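Local coordinates for oxidoreductase, NAD-binding/iron-sulfur cluster-binding protein (Nitratireductor pacificus pht-3B, PDB 6ZXU) that reductively dehalogenates organohalide substrates, with cobalamin and two [4Fe-4S] clusters as its cofactors, at residues A59-D64 against F232-V237. Numbering follows the deposited sequence.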
loop_
_atom_site.group_PDB
_atom_site.type_symbol
_atom_site.label_atom_id
_atom_site.label_comp_id
_atom_site.label_asym_id
_atom_site.label_seq_id
_atom_site.Cartn_x
_atom_site.Cartn_y
_atom_site.Cartn_z
ATOM N N ALA A 59 22.527 25.988 -7.136
ATOM C CA ALA A 59 21.328 25.758 -6.295
ATOM C C ALA A 59 21.421 24.497 -5.411
ATOM O O ALA A 59 22.051 23.554 -5.762
ATOM C CB ALA A 59 20.102 25.624 -7.167
ATOM N N ARG A 60 20.800 24.554 -4.256
ATOM C CA ARG A 60 20.725 23.404 -3.361
ATOM C C ARG A 60 19.252 23.063 -3.104
ATOM O O ARG A 60 18.367 23.879 -3.306
ATOM C CB ARG A 60 21.415 23.691 -2.017
ATOM C CG ARG A 60 20.729 24.775 -1.192
ATOM C CD ARG A 60 21.244 24.761 0.248
ATOM N NE ARG A 60 20.655 25.789 1.116
ATOM C CZ ARG A 60 19.428 25.725 1.688
ATOM N NH1 ARG A 60 18.602 24.679 1.484
ATOM N NH2 ARG A 60 18.996 26.737 2.436
ATOM N N GLN A 61 19.045 21.843 -2.607
ATOM C CA GLN A 61 17.748 21.358 -2.197
ATOM C C GLN A 61 17.342 22.002 -0.918
ATOM O O GLN A 61 18.175 22.381 -0.136
ATOM C CB GLN A 61 17.756 19.856 -2.017
ATOM C CG GLN A 61 18.020 19.065 -3.263
ATOM C CD GLN A 61 17.809 17.593 -3.042
ATOM O OE1 GLN A 61 16.693 17.169 -2.862
ATOM N NE2 GLN A 61 18.861 16.801 -3.112
ATOM N N PRO A 62 16.017 22.168 -0.694
ATOM C CA PRO A 62 15.508 22.517 0.630
ATOM C C PRO A 62 15.997 21.607 1.748
ATOM O O PRO A 62 16.259 20.438 1.546
ATOM C CB PRO A 62 13.970 22.332 0.506
ATOM C CG PRO A 62 13.699 22.478 -0.956
ATOM C CD PRO A 62 14.905 21.911 -1.647
ATOM N N GLU A 63 16.094 22.199 2.914
ATOM C CA GLU A 63 16.603 21.548 4.111
ATOM C C GLU A 63 15.656 21.829 5.243
ATOM O O GLU A 63 14.830 22.732 5.160
ATOM C CB GLU A 63 17.987 22.126 4.506
ATOM C CG GLU A 63 19.112 21.715 3.549
ATOM C CD GLU A 63 19.509 20.225 3.649
ATOM O OE1 GLU A 63 20.448 19.789 2.872
ATOM O OE2 GLU A 63 18.939 19.498 4.543
ATOM N N ASP A 64 15.823 21.086 6.332
ATOM C CA ASP A 64 15.067 21.387 7.572
ATOM C C ASP A 64 15.525 22.708 8.222
ATOM O O ASP A 64 16.709 23.050 8.163
ATOM C CB ASP A 64 15.284 20.317 8.631
ATOM C CG ASP A 64 14.726 18.997 8.237
ATOM O OD1 ASP A 64 15.485 18.282 7.515
ATOM O OD2 ASP A 64 13.602 18.598 8.780
ATOM N N PHE A 232 10.914 19.885 -0.262
ATOM C CA PHE A 232 10.955 18.663 -0.998
ATOM C C PHE A 232 12.442 18.194 -1.097
ATOM O O PHE A 232 13.354 18.956 -0.803
ATOM C CB PHE A 232 10.367 18.832 -2.407
ATOM C CG PHE A 232 11.135 19.798 -3.255
ATOM C CD1 PHE A 232 10.863 21.144 -3.191
ATOM C CD2 PHE A 232 12.170 19.372 -4.046
ATOM C CE1 PHE A 232 11.594 22.053 -3.950
ATOM C CE2 PHE A 232 12.894 20.282 -4.835
ATOM C CZ PHE A 232 12.606 21.599 -4.783
ATOM N N ARG A 233 12.618 16.943 -1.524
ATOM C CA ARG A 233 13.880 16.380 -1.888
ATOM C C ARG A 233 13.754 15.692 -3.205
ATOM O O ARG A 233 12.632 15.407 -3.649
ATOM C CB ARG A 233 14.435 15.425 -0.804
ATOM C CG ARG A 233 14.489 16.043 0.559
ATOM C CD ARG A 233 15.575 17.122 0.736
ATOM N NE ARG A 233 16.885 16.490 0.745
ATOM C CZ ARG A 233 18.037 17.100 1.006
ATOM N NH1 ARG A 233 18.113 18.368 1.321
ATOM N NH2 ARG A 233 19.131 16.365 1.018
ATOM N N LEU A 234 14.916 15.445 -3.857
ATOM C CA LEU A 234 14.986 14.911 -5.227
ATOM C C LEU A 234 15.570 13.527 -5.361
ATOM O O LEU A 234 16.431 13.145 -4.596
ATOM C CB LEU A 234 15.855 15.808 -6.099
ATOM C CG LEU A 234 15.382 17.248 -6.219
ATOM C CD1 LEU A 234 16.534 18.115 -6.774
ATOM C CD2 LEU A 234 14.164 17.301 -7.136
ATOM N N GLY A 235 15.049 12.774 -6.329
ATOM C CA GLY A 235 15.652 11.558 -6.796
ATOM C C GLY A 235 15.735 11.659 -8.323
ATOM O O GLY A 235 14.965 12.370 -8.952
ATOM N N VAL A 236 16.675 10.928 -8.907
ATOM C CA VAL A 236 16.934 10.886 -10.364
ATOM C C VAL A 236 17.226 9.455 -10.765
ATOM O O VAL A 236 17.857 8.683 -10.038
ATOM C CB VAL A 236 18.115 11.784 -10.755
ATOM C CG1 VAL A 236 18.443 11.585 -12.215
ATOM C CG2 VAL A 236 17.815 13.243 -10.433
ATOM N N VAL A 237 16.696 9.070 -11.897
ATOM C CA VAL A 237 17.150 7.869 -12.565
ATOM C C VAL A 237 17.772 8.299 -13.918
ATOM O O VAL A 237 17.095 8.885 -14.774
ATOM C CB VAL A 237 15.999 6.896 -12.818
ATOM C CG1 VAL A 237 16.480 5.690 -13.580
ATOM C CG2 VAL A 237 15.353 6.465 -11.478
HETATM O O HOH W 1 17.880 13.765 -2.471
#
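The guanidinium of Arg233 carries the amide of Gln61 stacked over one face, the two planes 24° apart and Gln61 CD 4.0 Å above the guanidinium plane, while the carbonyl of Pro62 lies at its edge. A second flat group, the ring of Phe232, takes Pro62 CG on one face in a CH-pi contact, 4.0 Å from the ring centroid and shifted toward the rim. Arg233 NH1 donates to Pro62 O, which lies in the guanidinium plane at 2.8 Å, and forms a salt bridge with Glu63 OE1 at 3.1 Å, meeting that oxygen from above the carboxylate plane. The arginine chain is bent at chi2 and chi3 (both -71°), which set CD and NE. Gln61, extended beyond CG, instead reaches the strand backbone: OE1 accepts a hydrogen bond from Leu234 N at 2.7 Å, rather bent (135°), and a water links NE2 to Leu234 O. Residues 59-64 thus pack against the start of strand 232-239 in the four-stranded antiparallel sheet, away from the cofactors. On helix 168-190, Asp173 pairs with Arg233 NE, giving the cation a second carboxylate. An alanine in place of Arg233 would probably leave Pro62 O and Glu63 without this donor and open a gap beside the Gln61 amide. One buried cation thus ties loop, strand and helix together, its charge probably met by the carboxylates of Glu63 and Asp173.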